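Local structure of erythrocyte membrane protein 1 (Plasmodium falciparum, 2XU0) at residues N42-Q47 against P234-H239; Q46-T51 against E254-I259; E321-I326 against E382-K387. The protein probably binds receptors on the host cell surface as a malaria adhesin, this piece being its N-terminal segment and first Duffy-binding-like domain, a rosetting domain. The protein carries 10 engineered substitutions. All coordinates share one frame; numbering follows the deposited sequence.

Interaction 1 (N42-Q47 against P234-H239); sequences NPYEQQ and PEARKH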
loop_
_atom_site.group_PDB
_atom_site.type_symbol
_atom_site.label_atom_id
_atom_site.label_comp_id
_atom_site.label_asym_id
_atom_site.label_seq_id
_atom_site.Cartn_x
_atom_site.Cartn_y
_atom_site.Cartn_z
ATOM N N ASN A 42 -14.016 -6.200 -27.860
ATOM C CA ASN A 42 -15.055 -5.235 -27.585
ATOM C C ASN A 42 -15.139 -4.360 -28.846
ATOM O O ASN A 42 -14.206 -3.604 -29.143
ATOM C CB ASN A 42 -14.757 -4.421 -26.312
ATOM C CG ASN A 42 -15.732 -3.290 -26.068
ATOM O OD1 ASN A 42 -16.816 -3.217 -26.664
ATOM N ND2 ASN A 42 -15.361 -2.366 -25.204
ATOM N N PRO A 43 -16.237 -4.493 -29.623
ATOM C CA PRO A 43 -16.356 -3.702 -30.864
ATOM C C PRO A 43 -16.534 -2.211 -30.626
ATOM O O PRO A 43 -16.314 -1.421 -31.535
ATOM C CB PRO A 43 -17.608 -4.283 -31.536
ATOM C CG PRO A 43 -17.916 -5.555 -30.812
ATOM C CD PRO A 43 -17.418 -5.359 -29.428
ATOM N N TYR A 44 -16.895 -1.832 -29.399
ATOM C CA TYR A 44 -17.234 -0.460 -29.019
ATOM C C TYR A 44 -16.167 0.338 -28.275
ATOM O O TYR A 44 -16.426 1.475 -27.886
ATOM C CB TYR A 44 -18.595 -0.472 -28.297
ATOM C CG TYR A 44 -19.580 -1.401 -28.980
ATOM C CD1 TYR A 44 -20.203 -1.036 -30.173
ATOM C CD2 TYR A 44 -19.800 -2.691 -28.500
ATOM C CE1 TYR A 44 -21.071 -1.906 -30.834
ATOM C CE2 TYR A 44 -20.660 -3.572 -29.157
ATOM C CZ TYR A 44 -21.300 -3.170 -30.319
ATOM O OH TYR A 44 -22.157 -4.024 -30.964
ATOM N N GLU A 45 -14.948 -0.235 -28.151
ATOM C CA GLU A 45 -13.765 0.308 -27.472
ATOM C C GLU A 45 -13.479 1.778 -27.725
ATOM O O GLU A 45 -13.290 2.544 -26.784
ATOM C CB GLU A 45 -12.527 -0.527 -27.825
ATOM C CG GLU A 45 -12.386 -1.766 -26.964
ATOM C CD GLU A 45 -11.008 -2.396 -26.891
ATOM O OE1 GLU A 45 -10.021 -1.742 -27.305
ATOM O OE2 GLU A 45 -10.912 -3.538 -26.385
ATOM N N GLN A 46 -13.492 2.175 -28.996
ATOM C CA GLN A 46 -13.189 3.534 -29.452
ATOM C C GLN A 46 -14.135 4.610 -28.933
ATOM O O GLN A 46 -13.730 5.772 -28.855
ATOM C CB GLN A 46 -13.006 3.605 -30.992
ATOM C CG GLN A 46 -12.401 2.350 -31.661
ATOM C CD GLN A 46 -13.314 1.126 -31.720
ATOM O OE1 GLN A 46 -14.539 1.197 -31.535
ATOM N NE2 GLN A 46 -12.719 -0.040 -31.930
ATOM N N GLN A 47 -15.366 4.229 -28.531
ATOM C CA GLN A 47 -16.369 5.163 -27.982
ATOM C C GLN A 47 -16.047 5.530 -26.522
ATOM O O GLN A 47 -16.567 6.523 -26.002
ATOM C CB GLN A 47 -17.794 4.560 -28.062
ATOM C CG GLN A 47 -18.514 4.823 -29.375
ATOM C CD GLN A 47 -18.117 3.836 -30.435
ATOM O OE1 GLN A 47 -17.138 4.029 -31.164
ATOM N NE2 GLN A 47 -18.866 2.752 -30.546
ATOM N N PRO A 234 -26.608 3.249 -30.171
ATOM C CA PRO A 234 -27.526 2.241 -29.589
ATOM C C PRO A 234 -26.979 0.816 -29.443
ATOM O O PRO A 234 -27.323 0.137 -28.476
ATOM C CB PRO A 234 -28.765 2.295 -30.499
ATOM C CG PRO A 234 -28.380 3.142 -31.675
ATOM C CD PRO A 234 -27.286 4.047 -31.216
ATOM N N GLU A 235 -26.132 0.375 -30.391
ATOM C CA GLU A 235 -25.514 -0.959 -30.402
ATOM C C GLU A 235 -24.486 -1.116 -29.268
ATOM O O GLU A 235 -24.343 -2.215 -28.726
ATOM C CB GLU A 235 -24.883 -1.303 -31.765
ATOM C CG GLU A 235 -25.618 -0.755 -32.978
ATOM C CD GLU A 235 -25.150 0.628 -33.386
ATOM O OE1 GLU A 235 -24.061 0.738 -33.996
ATOM O OE2 GLU A 235 -25.856 1.609 -33.059
ATOM N N ALA A 236 -23.777 -0.026 -28.917
ATOM C CA ALA A 236 -22.820 0.001 -27.805
ATOM C C ALA A 236 -23.620 0.022 -26.495
ATOM O O ALA A 236 -23.283 -0.702 -25.552
ATOM C CB ALA A 236 -21.942 1.240 -27.898
ATOM N N ARG A 237 -24.718 0.820 -26.466
ATOM C CA ARG A 237 -25.630 0.942 -25.328
ATOM C C ARG A 237 -26.215 -0.408 -24.938
ATOM O O ARG A 237 -26.432 -0.629 -23.752
ATOM C CB ARG A 237 -26.763 1.942 -25.611
ATOM C CG ARG A 237 -26.340 3.407 -25.585
ATOM C CD ARG A 237 -27.488 4.363 -25.904
ATOM N NE ARG A 237 -28.309 4.674 -24.728
ATOM C CZ ARG A 237 -29.468 4.087 -24.439
ATOM N NH1 ARG A 237 -29.966 3.147 -25.237
ATOM N NH2 ARG A 237 -30.140 4.434 -23.348
ATOM N N LYS A 238 -26.456 -1.311 -25.912
ATOM C CA LYS A 238 -27.002 -2.637 -25.611
ATOM C C LYS A 238 -25.933 -3.598 -25.117
ATOM O O LYS A 238 -26.230 -4.469 -24.300
ATOM C CB LYS A 238 -27.880 -3.218 -26.747
ATOM C CG LYS A 238 -27.176 -3.501 -28.062
ATOM C CD LYS A 238 -26.972 -4.997 -28.292
ATOM C CE LYS A 238 -26.034 -5.293 -29.441
ATOM N NZ LYS A 238 -24.612 -5.016 -29.097
ATOM N N HIS A 239 -24.678 -3.416 -25.584
ATOM C CA HIS A 239 -23.524 -4.197 -25.137
ATOM C C HIS A 239 -23.304 -3.912 -23.638
ATOM O O HIS A 239 -23.018 -4.833 -22.874
ATOM C CB HIS A 239 -22.281 -3.817 -25.952
ATOM C CG HIS A 239 -21.049 -4.586 -25.588
ATOM N ND1 HIS A 239 -20.808 -5.842 -26.104
ATOM C CD2 HIS A 239 -20.026 -4.243 -24.771
ATOM C CE1 HIS A 239 -19.650 -6.226 -25.588
ATOM N NE2 HIS A 239 -19.140 -5.291 -24.784
#
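Tyr44 lays one face of its phenol ring on the backbone of helix 234-239, with Ala236 CA 3.8 Å from the ring centroid and only 17° off the ring normal, a CH-pi contact. Ala236 CB packs beside it, 3.7 Å from Tyr44 CD1. The other side of the ring, CD2 and CE2, meets His239, whose CB comes within 3.6 Å of Tyr44 CE2; the two rings lie oblique, planes 50° apart. Tyr44 CD2 sits over one face of the imidazole. At the far end of the phenol, Lys238 NZ gives a weak hydrogen bond to Tyr44 OH (3.2 Å) and a shorter one, 2.8 Å, to Glu235 O in its carbonyl plane, so the ammonium bridges tyrosine and helix backbone.

Behind the ring, Pro43 CB covers the opposite face over its centre, and the phenol is held between proline and helix. Asn42 CG stands anti to its backbone N (chi1 173°), and OD1 accepts from Tyr44 N at 3.1 Å, the donor lying above the carboxamide plane. The same OD1 is 3.6 Å from His239 NE2, amide and imidazole planes almost parallel. Farther out, Asn42 touches Asp255 and Ile259 of helix 249-268. An Asx turn within a type I beta turn thus presents a tyrosine from the PfEMP1 N-terminal segment to a short helix of the Duffy-binding domain.

Interaction 2 (Q46-T51 against E254-I259); sequences QQLKGT and EDWWTI
The indole of Trp256 is met obliquely by the carbonyl oxygen of Leu48, which lies 3.3 Å from Trp256 CD1 and equally near NE1, at a poor angle for a hydrogen bond. Beyond this contact the indole is buried against Leu157 of helix 154-175 and Val203 of helix 186-204, and it meets Phe225 edge-to-face.

Apolar contacts flank this meeting of carbonyl and indole. Leu48 CB lies 4.1 Å from Trp256 CD1 and 3.9 Å from Ile259 CD1, so its methylene touches two side chains of the helix. Chi1 of Leu48 (-66°) sets CG anti to the carbonyl carbon, and an extended chi2 (-173°) carries CD1 to Asp255 CB at 3.8 Å, crossing that side chain obliquely. The carboxylate of Asp255 has other partners, with OD2 bonded to Tyr240 OH and OD1 to a glycerol. Ile259 turns its other branch to Lys49: CG2 comes within 3.7 Å of Lys49 CA and 3.8 Å of Lys49 CD, the aliphatic part of the lysine passing over the methyl.

On the helix itself, Glu254 O accepts from both Thr258 N and Thr258 OG1 (2.9 Å), which approach from opposite faces of its carbonyl plane. One turn farther along helix 249-268, Asn260 ND2 donates to Leu48 O and its OD1 accepts from Gly50 N, while Gln263 NE2 donates to Gly50 O, so two side chains hold the backbone of the same irregular peptide. This piece of the PfEMP1 N-terminal segment is thus held by apolar side chains and by the side-chain amides of Asn260 and Gln263 against the helical Duffy-binding domain.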
loop_
_atom_site.group_PDB
_atom_site.type_symbol
_atom_site.label_atom_id
_atom_site.label_comp_id
_atom_site.label_asym_id
_atom_site.label_seq_id
_atom_site.Cartn_x
_atom_site.Cartn_y
_atom_site.Cartn_z
ATOM N N GLN A 46 -13.492 2.175 -28.996
ATOM C CA GLN A 46 -13.189 3.534 -29.452
ATOM C C GLN A 46 -14.135 4.610 -28.933
ATOM O O GLN A 46 -13.730 5.772 -28.855
ATOM C CB GLN A 46 -13.006 3.605 -30.992
ATOM C CG GLN A 46 -12.401 2.350 -31.661
ATOM C CD GLN A 46 -13.314 1.126 -31.720
ATOM O OE1 GLN A 46 -14.539 1.197 -31.535
ATOM N NE2 GLN A 46 -12.719 -0.040 -31.930
ATOM N N GLN A 47 -15.366 4.229 -28.531
ATOM C CA GLN A 47 -16.369 5.163 -27.982
ATOM C C GLN A 47 -16.047 5.530 -26.522
ATOM O O GLN A 47 -16.567 6.523 -26.002
ATOM C CB GLN A 47 -17.794 4.560 -28.062
ATOM C CG GLN A 47 -18.514 4.823 -29.375
ATOM C CD GLN A 47 -18.117 3.836 -30.435
ATOM O OE1 GLN A 47 -17.138 4.029 -31.164
ATOM N NE2 GLN A 47 -18.866 2.752 -30.546
ATOM N N LEU A 48 -15.215 4.699 -25.862
ATOM C CA LEU A 48 -14.781 4.857 -24.472
ATOM C C LEU A 48 -13.350 5.362 -24.427
ATOM O O LEU A 48 -12.897 5.835 -23.384
ATOM C CB LEU A 48 -14.891 3.521 -23.720
ATOM C CG LEU A 48 -16.287 2.922 -23.494
ATOM C CD1 LEU A 48 -16.193 1.732 -22.602
ATOM C CD2 LEU A 48 -17.250 3.935 -22.880
ATOM N N LYS A 49 -12.644 5.278 -25.568
ATOM C CA LYS A 49 -11.275 5.748 -25.701
ATOM C C LYS A 49 -11.228 7.265 -25.590
ATOM O O LYS A 49 -11.971 7.967 -26.277
ATOM C CB LYS A 49 -10.658 5.255 -27.019
ATOM C CG LYS A 49 -9.170 5.567 -27.170
ATOM C CD LYS A 49 -8.276 4.382 -26.806
ATOM C CE LYS A 49 -6.844 4.598 -27.230
ATOM N NZ LYS A 49 -6.195 5.707 -26.485
ATOM N N GLY A 50 -10.394 7.743 -24.679
ATOM C CA GLY A 50 -10.227 9.165 -24.427
ATOM C C GLY A 50 -9.086 9.771 -25.215
ATOM O O GLY A 50 -7.971 9.243 -25.216
ATOM N N THR A 51 -9.360 10.888 -25.881
ATOM C CA THR A 51 -8.383 11.632 -26.669
ATOM C C THR A 51 -8.358 13.086 -26.199
ATOM O O THR A 51 -9.395 13.761 -26.213
ATOM C CB THR A 51 -8.503 11.331 -28.190
ATOM O OG1 THR A 51 -7.303 11.716 -28.857
ATOM C CG2 THR A 51 -9.713 11.972 -28.860
ATOM N N GLU A 254 -15.549 -0.310 -15.798
ATOM C CA GLU A 254 -14.478 -1.315 -15.872
ATOM C C GLU A 254 -13.743 -1.212 -17.199
ATOM O O GLU A 254 -12.511 -1.311 -17.227
ATOM C CB GLU A 254 -15.083 -2.735 -15.851
ATOM C CG GLU A 254 -15.353 -3.279 -14.473
ATOM C CD GLU A 254 -16.149 -4.572 -14.440
ATOM O OE1 GLU A 254 -16.573 -4.954 -13.324
ATOM O OE2 GLU A 254 -16.357 -5.197 -15.512
ATOM N N ASP A 255 -14.523 -1.159 -18.316
ATOM C CA ASP A 255 -13.985 -1.092 -19.676
ATOM C C ASP A 255 -13.386 0.262 -19.921
ATOM O O ASP A 255 -12.316 0.342 -20.503
ATOM C CB ASP A 255 -15.076 -1.412 -20.707
ATOM C CG ASP A 255 -15.440 -2.879 -20.699
ATOM O OD1 ASP A 255 -14.846 -3.639 -19.883
ATOM O OD2 ASP A 255 -16.256 -3.287 -21.542
ATOM N N TRP A 256 -14.014 1.325 -19.404
ATOM C CA TRP A 256 -13.418 2.638 -19.533
ATOM C C TRP A 256 -12.023 2.613 -18.910
ATOM O O TRP A 256 -11.081 3.083 -19.535
ATOM C CB TRP A 256 -14.291 3.725 -18.885
ATOM C CG TRP A 256 -13.834 5.112 -19.250
ATOM C CD1 TRP A 256 -14.203 5.829 -20.347
ATOM C CD2 TRP A 256 -12.825 5.885 -18.582
ATOM N NE1 TRP A 256 -13.535 7.034 -20.373
ATOM C CE2 TRP A 256 -12.675 7.091 -19.306
ATOM C CE3 TRP A 256 -12.036 5.681 -17.432
ATOM C CZ2 TRP A 256 -11.775 8.093 -18.918
ATOM C CZ3 TRP A 256 -11.160 6.685 -17.035
ATOM C CH2 TRP A 256 -11.020 7.865 -17.787
ATOM N N TRP A 257 -11.882 2.037 -17.690
ATOM C CA TRP A 257 -10.587 1.975 -17.022
ATOM C C TRP A 257 -9.583 1.218 -17.874
ATOM O O TRP A 257 -8.508 1.728 -18.178
ATOM C CB TRP A 257 -10.689 1.350 -15.615
ATOM C CG TRP A 257 -9.336 1.236 -14.958
ATOM C CD1 TRP A 257 -8.547 0.123 -14.905
ATOM C CD2 TRP A 257 -8.511 2.331 -14.528
ATOM N NE1 TRP A 257 -7.330 0.429 -14.332
ATOM C CE2 TRP A 257 -7.255 1.790 -14.156
ATOM C CE3 TRP A 257 -8.723 3.718 -14.392
ATOM C CZ2 TRP A 257 -6.250 2.568 -13.582
ATOM C CZ3 TRP A 257 -7.722 4.494 -13.827
ATOM C CH2 TRP A 257 -6.494 3.924 -13.446
ATOM N N THR A 258 -9.940 -0.009 -18.237
ATOM C CA THR A 258 -9.121 -0.896 -19.047
ATOM C C THR A 258 -8.641 -0.230 -20.323
ATOM O O THR A 258 -7.470 -0.376 -20.668
ATOM C CB THR A 258 -9.885 -2.191 -19.294
ATOM O OG1 THR A 258 -10.155 -2.770 -18.015
ATOM C CG2 THR A 258 -9.097 -3.184 -20.146
ATOM N N ILE A 259 -9.534 0.524 -20.988
ATOM C CA ILE A 259 -9.237 1.199 -22.239
ATOM C C ILE A 259 -8.283 2.374 -22.067
ATOM O O ILE A 259 -7.372 2.540 -22.881
ATOM C CB ILE A 259 -10.543 1.547 -23.009
ATOM C CG1 ILE A 259 -11.161 0.268 -23.638
ATOM C CG2 ILE A 259 -10.301 2.613 -24.099
ATOM C CD1 ILE A 259 -12.728 0.305 -23.746
#

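Interaction 3 (E321-I326 against E382-K387); sequences EEFCRI and EWIVKK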
loop_
_atom_site.group_PDB
_atom_site.type_symbol
_atom_site.label_atom_id
_atom_site.label_comp_id
_atom_site.label_asym_id
_atom_site.label_seq_id
_atom_site.Cartn_x
_atom_site.Cartn_y
_atom_site.Cartn_z
ATOM N N GLU A 321 4.356 -3.995 4.565
ATOM C CA GLU A 321 5.610 -3.406 4.076
ATOM C C GLU A 321 5.965 -2.125 4.829
ATOM O O GLU A 321 7.117 -1.951 5.255
ATOM C CB GLU A 321 5.546 -3.150 2.556
ATOM C CG GLU A 321 5.757 -4.423 1.734
ATOM C CD GLU A 321 7.168 -4.958 1.874
ATOM O OE1 GLU A 321 8.097 -4.361 1.284
ATOM O OE2 GLU A 321 7.360 -5.894 2.679
ATOM N N GLU A 322 4.972 -1.266 5.021
ATOM C CA GLU A 322 5.107 0.003 5.748
ATOM C C GLU A 322 5.307 -0.223 7.215
ATOM O O GLU A 322 6.030 0.551 7.829
ATOM C CB GLU A 322 3.906 0.932 5.488
ATOM C CG GLU A 322 3.936 1.504 4.084
ATOM C CD GLU A 322 5.069 2.488 3.849
ATOM O OE1 GLU A 322 4.919 3.662 4.262
ATOM O OE2 GLU A 322 6.131 2.071 3.324
ATOM N N PHE A 323 4.700 -1.299 7.789
ATOM C CA PHE A 323 4.884 -1.677 9.196
ATOM C C PHE A 323 6.360 -2.058 9.390
ATOM O O PHE A 323 7.011 -1.556 10.308
ATOM C CB PHE A 323 3.954 -2.883 9.607
ATOM C CG PHE A 323 4.401 -3.614 10.863
ATOM C CD1 PHE A 323 4.326 -2.997 12.116
ATOM C CD2 PHE A 323 5.009 -4.864 10.783
ATOM C CE1 PHE A 323 4.816 -3.640 13.261
ATOM C CE2 PHE A 323 5.482 -5.512 11.936
ATOM C CZ PHE A 323 5.394 -4.887 13.160
ATOM N N CYS A 324 6.881 -2.973 8.543
ATOM C CA CYS A 324 8.275 -3.452 8.629
ATOM C C CYS A 324 9.276 -2.306 8.403
ATOM O O CYS A 324 10.301 -2.239 9.089
ATOM C CB CYS A 324 8.504 -4.585 7.639
ATOM S SG CYS A 324 7.614 -6.113 8.033
ATOM N N ARG A 325 8.982 -1.422 7.442
ATOM C CA ARG A 325 9.846 -0.283 7.114
ATOM C C ARG A 325 9.923 0.662 8.316
ATOM O O ARG A 325 11.021 0.910 8.789
ATOM C CB ARG A 325 9.365 0.441 5.855
ATOM C CG ARG A 325 10.190 1.698 5.516
ATOM C CD ARG A 325 9.657 2.416 4.292
ATOM N NE ARG A 325 8.452 3.202 4.570
ATOM C CZ ARG A 325 8.446 4.436 5.073
ATOM N NH1 ARG A 325 9.583 5.036 5.391
ATOM N NH2 ARG A 325 7.302 5.068 5.278
ATOM N N ILE A 326 8.756 1.116 8.836
ATOM C CA ILE A 326 8.624 1.992 10.002
ATOM C C ILE A 326 9.193 1.367 11.280
ATOM O O ILE A 326 9.809 2.087 12.066
ATOM C CB ILE A 326 7.173 2.569 10.173
ATOM C CG1 ILE A 326 6.712 3.427 8.949
ATOM C CG2 ILE A 326 6.978 3.335 11.474
ATOM C CD1 ILE A 326 7.694 4.502 8.523
ATOM N N GLU A 382 3.489 1.458 22.563
ATOM C CA GLU A 382 2.126 1.886 22.207
ATOM C C GLU A 382 1.873 1.713 20.700
ATOM O O GLU A 382 0.806 1.210 20.308
ATOM C CB GLU A 382 1.735 3.292 22.702
ATOM C CG GLU A 382 2.373 4.512 22.063
ATOM C CD GLU A 382 1.774 5.826 22.536
ATOM O OE1 GLU A 382 2.410 6.882 22.316
ATOM O OE2 GLU A 382 0.670 5.801 23.130
ATOM N N TRP A 383 2.885 2.085 19.867
ATOM C CA TRP A 383 2.803 1.912 18.415
ATOM C C TRP A 383 2.647 0.444 18.062
ATOM O O TRP A 383 1.767 0.129 17.283
ATOM C CB TRP A 383 4.020 2.517 17.717
ATOM C CG TRP A 383 4.011 2.333 16.228
ATOM C CD1 TRP A 383 3.328 3.075 15.307
ATOM C CD2 TRP A 383 4.761 1.364 15.491
ATOM N NE1 TRP A 383 3.591 2.609 14.040
ATOM C CE2 TRP A 383 4.492 1.578 14.123
ATOM C CE3 TRP A 383 5.693 0.373 15.851
ATOM C CZ2 TRP A 383 5.052 0.778 13.118
ATOM C CZ3 TRP A 383 6.276 -0.394 14.851
ATOM C CH2 TRP A 383 5.951 -0.191 13.505
ATOM N N ILE A 384 3.469 -0.450 18.661
ATOM C CA ILE A 384 3.461 -1.890 18.385
ATOM C C ILE A 384 2.118 -2.509 18.751
ATOM O O ILE A 384 1.650 -3.420 18.064
ATOM C CB ILE A 384 4.683 -2.594 19.069
ATOM C CG1 ILE A 384 5.923 -2.529 18.189
ATOM C CG2 ILE A 384 4.399 -4.046 19.540
ATOM C CD1 ILE A 384 5.976 -3.428 16.845
ATOM N N VAL A 385 1.508 -2.012 19.848
ATOM C CA VAL A 385 0.213 -2.485 20.332
ATOM C C VAL A 385 -0.891 -2.112 19.363
ATOM O O VAL A 385 -1.765 -2.938 19.095
ATOM C CB VAL A 385 -0.040 -2.047 21.794
ATOM C CG1 VAL A 385 -1.525 -2.017 22.141
ATOM C CG2 VAL A 385 0.746 -2.950 22.757
ATOM N N LYS A 386 -0.813 -0.906 18.798
ATOM C CA LYS A 386 -1.761 -0.421 17.806
ATOM C C LYS A 386 -1.613 -1.231 16.474
ATOM O O LYS A 386 -2.620 -1.497 15.809
ATOM C CB LYS A 386 -1.497 1.055 17.540
ATOM C CG LYS A 386 -2.455 1.731 16.579
ATOM C CD LYS A 386 -2.080 3.205 16.352
ATOM C CE LYS A 386 -2.693 3.776 15.089
ATOM N NZ LYS A 386 -4.173 3.962 15.191
ATOM N N LYS A 387 -0.352 -1.569 16.081
ATOM C CA LYS A 387 -0.055 -2.290 14.828
ATOM C C LYS A 387 -0.533 -3.734 14.959
ATOM O O LYS A 387 -1.168 -4.254 14.047
ATOM C CB LYS A 387 1.440 -2.203 14.502
ATOM C CG LYS A 387 1.862 -0.819 13.998
ATOM C CD LYS A 387 1.366 -0.611 12.574
ATOM C CE LYS A 387 1.116 0.816 12.222
ATOM N NZ LYS A 387 0.447 0.893 10.899
#
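Phe323 and Trp383 both carry CG anti to their backbone N (chi1 161° and 178°), and the two rings meet between their helices with Phe323 CD1 3.5 Å from Trp383 CH2. The phenyl and the six-membered ring of the indole are near parallel but displaced, centroids 5.5 Å apart, so they barely overlap. Ile384 CD1 comes to the phenyl edge, in its plane, 3.8 Å from Phe323 CE1. Lys387 runs past the same ring in the opposite direction, its CG 3.8 Å from Phe323 CD1 and also over one face of the Trp383 indole; its ammonium pairs with Glu390.

The short segments run antiparallel, at 166°, with axes 12.2 Å apart, a wide spacing bridged by the large aromatic side chains. They belong to the long helices 311-338 and 371-407 of the helical Duffy-binding-like fold, in its C-terminal subdomain.

Ile326 CG2 packs 3.6 Å from Trp383 CZ2, the side chains crossing at about a right angle, while Lys330 makes a cation-pi contact with the indole. Phe323 also meets the rings of Trp319 and Phe461. Within 321-326, Arg325 holds Glu322 in a side-on salt bridge through NE and NH2, and Cys324 is disulfide-bonded to Cys442.

From the N terminus, the chain passes helix 22-39 and enters the loop that supplies the first segment of both interaction 1 and interaction 2, with Gln46 and Gln47 common to the two. Each contact closes a long excursion of mainly helices and loops; the two closures start from one stretch and return in succession, at helix 234-239 and then at helix 249-268. Their centres are 11 Å apart, and Glu45 packs on Ile259 between them; together they tie the N-terminal segment to the Duffy-binding domain. Interaction 3 opens later, closing a shorter loop between helices 311-338 and 371-407 on the opposite side of the chain's centre, about 39 Å from interaction 2 between centres.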